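PDB 5OD4: secreted in xylem 3 from Fusarium oxysporum, which is a beta-sandwich effector (Avr2) of a fungal plant pathogen, with an immune-suppressing activity that can be uncoupled from its recognition. Local coordinates for residues A29-P37 with L46-S54. Numbering follows the deposited sequence.
Sequences ARMLHRDPP and LNHRIYERS. With EDO (1,2-ethanediol), chain E; EDO (1,2-ethanediol), chain C.
Arg30 and Glu52 open a worked example of how an irregular loop is held against a beta-sandwich: the loop between strands 17-21 and 39-40 runs past strand 47-53, whose backbone pairs with strand 60-66, and side chains make the direct hydrogen bonds. In a side-on salt bridge Arg30 grips the carboxylate, NE to Glu52 OE1 at 2.7 Å and NH2 to OE2 at 2.9 Å. Both oxygens are met on the syn side, and the guanidinium and carboxylate planes lie 31° apart. A bend at chi2 turns the guanidinium toward this partner, while carbonyls of Glu24, Pro25 and Tyr28 take its remaining N-H groups and fix its rotation.

Next along the loop, Leu32 rests CD2 against Glu52 O. The loop then draws a little away from the strand, and an ethanediol, probably from the crystallisation liquor, bridges the two: its O1 accepts from His33 N and donates to Glu52 O, and its O2 accepts from Glu52 N. A water also joins His33 O to Glu52 O; a second links Arg34 O to Tyr51 OH, a hydroxyl hydrogen-bonded to Asp64 as well.

In a second salt bridge Asp35 presents the anti side of OD1 to Arg49 NH1, 2.8 Å away, with the carboxylate turned 80° from the guanidinium. Pro36, in the one of its two modelled conformers described here, lays CG over one face of the Tyr51 ring, a CH-pi contact 4.0 Å from the centroid. Arg49, extended from CG to NE and salt-bridged through NE to Asp64, sends NH1 also to an in-plane lone pair of Pro36 O at 2.8 Å, N-H...O angle 161°.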
ATOM      1  N   ALA A  29     -10.627 -19.746  -1.754  1.00  9.37           N
ATOM      2  CA  ALA A  29     -10.622 -19.370  -3.165  1.00  9.48           C
ATOM      3  C   ALA A  29     -10.798 -17.869  -3.375  1.00  9.86           C
ATOM      4  O   ALA A  29     -11.674 -17.271  -2.794  1.00 14.78           O
ATOM      5  CB  ALA A  29     -11.732 -20.109  -3.889  1.00 11.36           C
ATOM      6  N   ARG A  30     -10.019 -17.315  -4.268  1.00  9.41           N
ATOM      7  CA  ARG A  30     -10.217 -15.973  -4.807  1.00 10.54           C
ATOM      8  C   ARG A  30     -10.516 -16.048  -6.289  1.00  9.70           C
ATOM      9  O   ARG A  30     -10.025 -16.937  -6.976  1.00 12.02           O
ATOM     10  CB  ARG A  30      -8.940 -15.161  -4.803  1.00 13.86           C
ATOM     11  CG  ARG A  30      -8.441 -14.694  -3.511  1.00 14.93           C
ATOM     12  CD  ARG A  30      -7.761 -15.729  -2.714  1.00 12.99           C
ATOM     13  NE  ARG A  30      -6.902 -15.101  -1.772  1.00 11.99           N
ATOM     14  CZ  ARG A  30      -6.436 -15.639  -0.678  1.00 10.69           C
ATOM     15  NH1 ARG A  30      -6.855 -16.804  -0.254  1.00 11.59           N
ATOM     16  NH2 ARG A  30      -5.621 -14.896   0.091  1.00 13.22           N
ATOM     17  N   MET A  31     -11.244 -15.075  -6.791  1.00  8.95           N
ATOM     18  CA  MET A  31     -11.395 -14.899  -8.236  1.00  9.35           C
ATOM     19  C   MET A  31     -10.414 -13.816  -8.659  1.00  8.48           C
ATOM     20  O   MET A  31     -10.497 -12.657  -8.238  1.00 11.53           O
ATOM     21  CB  MET A  31     -12.812 -14.479  -8.581  1.00  9.72           C
ATOM     22  CG  MET A  31     -13.882 -15.450  -8.169  1.00 11.05           C
ATOM     23  SD  MET A  31     -13.711 -17.165  -8.733  1.00 13.27           S
ATOM     24  CE  MET A  31     -13.781 -16.817 -10.443  1.00 17.01           C
ATOM     25  N   LEU A  32      -9.428 -14.188  -9.463  1.00  9.94           N
ATOM     26  CA  LEU A  32      -8.346 -13.278  -9.813  1.00 10.35           C
ATOM     27  C   LEU A  32      -8.689 -12.496 -11.099  1.00 13.11           C
ATOM     28  O   LEU A  32      -9.456 -12.962 -11.942  1.00 16.35           O
ATOM     29  CB  LEU A  32      -7.020 -14.023  -9.979  1.00 11.95           C
ATOM     30  CG  LEU A  32      -6.563 -14.776  -8.720  1.00 13.31           C
ATOM     31  CD1 LEU A  32      -5.307 -15.546  -9.042  1.00 16.55           C
ATOM     32  CD2 LEU A  32      -6.342 -13.887  -7.520  1.00 15.16           C
ATOM     33  N   HIS A  33      -8.148 -11.284 -11.230  1.00 15.10           N
ATOM     34  CA  HIS A  33      -8.450 -10.395 -12.379  1.00 17.13           C
ATOM     35  C   HIS A  33      -7.170  -9.697 -12.788  1.00 17.89           C
ATOM     36  O   HIS A  33      -6.393  -9.279 -11.941  1.00 18.80           O
ATOM     37  CB  HIS A  33      -9.515  -9.373 -11.973  1.00 18.59           C
ATOM     38  CG  HIS A  33     -10.155  -8.618 -13.097  1.00 21.28           C
ATOM     39  ND1 HIS A  33     -11.423  -8.900 -13.545  1.00 26.07           N
ATOM     40  CD2 HIS A  33      -9.748  -7.534 -13.787  1.00 20.10           C
ATOM     41  CE1 HIS A  33     -11.741  -8.048 -14.507  1.00 30.45           C
ATOM     42  NE2 HIS A  33     -10.743  -7.201 -14.658  1.00 27.63           N
ATOM     43  N   ARG A  34      -6.972  -9.512 -14.091  1.00 21.31           N
ATOM     44  CA  ARG A  34      -5.755  -8.871 -14.619  1.00 23.78           C
ATOM     45  C   ARG A  34      -5.691  -7.362 -14.358  1.00 23.83           C
ATOM     46  O   ARG A  34      -4.619  -6.769 -14.412  1.00 30.98           O
ATOM     47  CB  ARG A  34      -5.628  -9.102 -16.131  1.00 28.07           C
ATOM     48  CG  ARG A  34      -5.660 -10.557 -16.598  1.00 36.21           C
ATOM     49  CD  ARG A  34      -5.439 -10.685 -18.106  1.00 41.58           C
ATOM     50  NE  ARG A  34      -6.512 -10.073 -18.913  1.00 47.22           N
ATOM     51  CZ  ARG A  34      -6.535  -8.822 -19.388  1.00 51.57           C
ATOM     52  NH1 ARG A  34      -5.543  -7.960 -19.157  1.00 58.16           N
ATOM     53  NH2 ARG A  34      -7.580  -8.416 -20.109  1.00 53.06           N
ATOM     54  N   ASP A  35      -6.855  -6.770 -14.102  1.00 20.80           N
ATOM     55  CA  ASP A  35      -7.049  -5.315 -13.966  1.00 20.02           C
ATOM     56  C   ASP A  35      -8.178  -4.913 -12.910  1.00 17.92           C
ATOM     57  O   ASP A  35      -9.213  -4.401 -13.282  1.00 24.88           O
ATOM     58  CB  ASP A  35      -7.342  -4.760 -15.370  1.00 21.65           C
ATOM     59  CG  ASP A  35      -7.002  -3.287 -15.527  1.00 26.84           C
ATOM     60  OD1 ASP A  35      -6.233  -2.722 -14.698  1.00 32.28           O
ATOM     61  OD2 ASP A  35      -7.495  -2.695 -16.511  1.00 30.36           O
ATOM     62  N   PRO A  36      -8.000  -5.201 -11.601  1.00 14.63           N
ATOM     63  CA  PRO A  36      -9.005  -4.928 -10.559  0.50 14.64           C
ATOM     64  C   PRO A  36      -9.233  -3.422 -10.299  1.00 12.51           C
ATOM     65  O   PRO A  36      -8.408  -2.584 -10.676  1.00 11.81           O
ATOM     66  CB  PRO A  36      -8.482  -5.665  -9.310  0.50 14.18           C
ATOM     67  CG  PRO A  36      -7.241  -6.392  -9.760  0.50 13.14           C
ATOM     68  CD  PRO A  36      -6.759  -5.722 -11.019  0.50 14.09           C
ATOM     69  N   PRO A  37     -10.387  -3.042  -9.695  1.00 12.37           N
ATOM     70  CA  PRO A  37     -10.725  -1.604  -9.668  1.00 10.86           C
ATOM     71  C   PRO A  37      -9.837  -0.781  -8.782  1.00  9.86           C
ATOM     72  O   PRO A  37      -9.554  -1.125  -7.664  1.00 13.91           O
ATOM     73  CB  PRO A  37     -12.171  -1.603  -9.092  1.00 11.56           C
ATOM     74  CG  PRO A  37     -12.704  -2.945  -9.439  1.00 13.30           C
ATOM     75  CD  PRO A  37     -11.531  -3.852  -9.243  1.00 13.60           C
ATOM     76  N   LEU A  46      -5.080  10.794  -4.989  1.00  9.33           N
ATOM     77  CA  LEU A  46      -4.601   9.621  -5.712  1.00  7.63           C
ATOM     78  C   LEU A  46      -5.622   8.514  -5.577  1.00  7.19           C
ATOM     79  O   LEU A  46      -6.493   8.534  -4.706  1.00 10.03           O
ATOM     80  CB  LEU A  46      -3.243   9.157  -5.165  1.00  7.93           C
ATOM     81  CG  LEU A  46      -2.151  10.205  -5.184  1.00  9.04           C
ATOM     82  CD1 LEU A  46      -0.921   9.635  -4.487  1.00  9.64           C
ATOM     83  CD2 LEU A  46      -1.832  10.676  -6.590  1.00  9.26           C
ATOM     84  N   ASN A  47      -5.456   7.527  -6.462  1.00  6.72           N
ATOM     85  CA  ASN A  47      -6.193   6.282  -6.400  1.00  6.82           C
ATOM     86  C   ASN A  47      -5.277   5.128  -6.010  1.00  6.74           C
ATOM     87  O   ASN A  47      -4.050   5.212  -6.174  1.00  7.40           O
ATOM     88  CB  ASN A  47      -6.862   5.987  -7.723  1.00  7.57           C
ATOM     89  CG  ASN A  47      -7.920   7.013  -8.097  1.00  7.68           C
ATOM     90  OD1 ASN A  47      -8.597   7.533  -7.227  1.00  9.46           O
ATOM     91  ND2 ASN A  47      -8.092   7.223  -9.389  1.00  9.97           N
ATOM     92  N   HIS A  48      -5.868   4.033  -5.526  1.00  6.62           N
ATOM     93  CA  HIS A  48      -5.101   2.869  -5.134  1.00  6.80           C
ATOM     94  C   HIS A  48      -5.890   1.610  -5.381  1.00  6.67           C
ATOM     95  O   HIS A  48      -7.123   1.622  -5.470  1.00  7.41           O
ATOM     96  CB  HIS A  48      -4.672   2.938  -3.654  1.00  7.72           C
ATOM     97  CG  HIS A  48      -5.772   2.630  -2.682  1.00  8.30           C
ATOM     98  ND1 HIS A  48      -6.966   3.309  -2.613  1.00  9.49           N
ATOM     99  CD2 HIS A  48      -5.843   1.654  -1.749  1.00  9.68           C
ATOM    100  CE1 HIS A  48      -7.713   2.757  -1.668  1.00 10.62           C
ATOM    101  NE2 HIS A  48      -7.056   1.761  -1.116  1.00 10.74           N
ATOM    102  N   ARG A  49      -5.183   0.480  -5.451  1.00  6.54           N
ATOM    103  CA  ARG A  49      -5.836  -0.815  -5.411  1.00  6.84           C
ATOM    104  C   ARG A  49      -4.936  -1.798  -4.703  1.00  6.56           C
ATOM    105  O   ARG A  49      -3.718  -1.733  -4.817  1.00  7.29           O
ATOM    106  CB  ARG A  49      -6.239  -1.314  -6.801  1.00  7.42           C
ATOM    107  CG  ARG A  49      -5.116  -1.336  -7.811  1.00  7.48           C
ATOM    108  CD  ARG A  49      -5.618  -1.834  -9.150  1.00  9.00           C
ATOM    109  NE  ARG A  49      -4.516  -1.961 -10.084  1.00  9.17           N
ATOM    110  CZ  ARG A  49      -4.661  -2.240 -11.356  1.00 10.78           C
ATOM    111  NH1 ARG A  49      -5.862  -2.405 -11.895  1.00 12.98           N
ATOM    112  NH2 ARG A  49      -3.588  -2.324 -12.111  1.00 11.93           N
ATOM    113  N   ILE A  50      -5.566  -2.721  -3.979  1.00  7.04           N
ATOM    114  CA  ILE A  50      -4.911  -3.757  -3.192  1.00  7.13           C
ATOM    115  C   ILE A  50      -5.529  -5.063  -3.640  1.00  7.40           C
ATOM    116  O   ILE A  50      -6.749  -5.223  -3.562  1.00  8.71           O
ATOM    117  CB  ILE A  50      -5.129  -3.534  -1.684  1.00  7.73           C
ATOM    118  CG1 ILE A  50      -4.638  -2.147  -1.228  1.00  8.55           C
ATOM    119  CG2 ILE A  50      -4.457  -4.643  -0.907  1.00  9.17           C
ATOM    120  CD1 ILE A  50      -5.102  -1.741   0.147  1.00 10.20           C
ATOM    121  N   TYR A  51      -4.718  -5.970  -4.163  1.00  7.30           N
ATOM    122  CA  TYR A  51      -5.247  -7.158  -4.814  1.00  7.99           C
ATOM    123  C   TYR A  51      -4.240  -8.261  -4.796  1.00  7.95           C
ATOM    124  O   TYR A  51      -3.156  -8.104  -4.272  1.00  9.33           O
ATOM    125  CB  TYR A  51      -5.724  -6.825  -6.232  1.00  8.60           C
ATOM    126  CG  TYR A  51      -4.653  -6.343  -7.168  1.00  8.62           C
ATOM    127  CD1 TYR A  51      -4.198  -5.025  -7.133  1.00  8.64           C
ATOM    128  CD2 TYR A  51      -4.113  -7.175  -8.117  1.00  9.36           C
ATOM    129  CE1 TYR A  51      -3.239  -4.564  -8.018  1.00  8.82           C
ATOM    130  CE2 TYR A  51      -3.182  -6.711  -9.033  1.00  9.68           C
ATOM    131  CZ  TYR A  51      -2.751  -5.411  -8.991  1.00  9.24           C
ATOM    132  OH  TYR A  51      -1.841  -4.956  -9.925  1.00 10.06           O
ATOM    133  N   GLU A  52      -4.615  -9.407  -5.360  1.00  9.10           N
ATOM    134  CA  GLU A  52      -3.708 -10.543  -5.488  1.00  8.96           C
ATOM    135  C   GLU A  52      -3.572 -10.953  -6.939  1.00  8.86           C
ATOM    136  O   GLU A  52      -4.483 -10.757  -7.750  1.00 10.49           O
ATOM    137  CB  GLU A  52      -4.181 -11.723  -4.634  1.00 10.66           C
ATOM    138  CG  GLU A  52      -4.086 -11.353  -3.134  1.00 11.37           C
ATOM    139  CD  GLU A  52      -4.989 -12.170  -2.220  1.00 12.97           C
ATOM    140  OE1 GLU A  52      -6.037 -12.660  -2.691  1.00 15.11           O
ATOM    141  OE2 GLU A  52      -4.589 -12.396  -1.051  1.00 13.58           O
ATOM    142  N   ARG A  53      -2.411 -11.523  -7.268  1.00  9.78           N
ATOM    143  CA  ARG A  53      -2.143 -12.080  -8.570  1.00 12.38           C
ATOM    144  C   ARG A  53      -1.432 -13.390  -8.427  1.00 12.66           C
ATOM    145  O   ARG A  53      -0.727 -13.650  -7.472  1.00 14.75           O
ATOM    146  CB  ARG A  53      -1.353 -11.115  -9.442  1.00 18.45           C
ATOM    147  CG  ARG A  53       0.066 -10.807  -9.063  1.00 24.30           C
ATOM    148  CD  ARG A  53       0.864 -10.234 -10.243  1.00 27.06           C
ATOM    149  NE  ARG A  53       0.440  -8.879 -10.595  1.00 27.18           N
ATOM    150  CZ  ARG A  53       1.164  -7.747 -10.461  1.00 26.00           C
ATOM    151  NH1 ARG A  53       0.635  -6.584 -10.826  1.00 23.04           N
ATOM    152  NH2 ARG A  53       2.401  -7.741  -9.959  1.00 25.43           N
ATOM    153  N   SER A  54      -1.601 -14.241  -9.420  1.00 14.99           N
ATOM    154  CA  SER A  54      -0.923 -15.521  -9.422  1.00 18.99           C
ATOM    155  C   SER A  54       0.575 -15.405  -9.781  1.00 23.80           C
ATOM    156  O   SER A  54       0.928 -14.558 -10.590  1.00 31.69           O
ATOM    157  CB  SER A  54      -1.575 -16.452 -10.424  1.00 23.23           C
ATOM    158  OG  SER A  54      -2.884 -16.768 -10.053  1.00 33.98           O
TER
HETATM  159  C1  EDO E 204      -8.111  -9.500  -8.150  1.00 20.77           C
HETATM  160  O1  EDO E 204      -7.001 -10.245  -8.712  1.00 18.07           O
HETATM  161  C2  EDO E 204      -8.519 -10.007  -6.754  1.00 20.78           C
HETATM  162  O2  EDO E 204      -7.490  -9.731  -5.789  1.00 17.32           O
HETATM  163  C1  EDO C 202      -8.894  -0.951  -3.196  1.00 18.67           C
HETATM  164  O1  EDO C 202      -8.404  -2.243  -3.699  1.00 13.54           O
HETATM  165  C2  EDO C 202     -10.001  -0.987  -2.147  1.00 21.61           C
HETATM  166  O2  EDO C 202      -9.546  -1.799  -1.079  1.00 22.34           O
HETATM  167  O   HOH W   1      -4.478 -10.401 -10.623  1.00 26.55           O
HETATM  168  O   HOH W   2      -2.222  -6.310 -12.429  1.00 41.28           O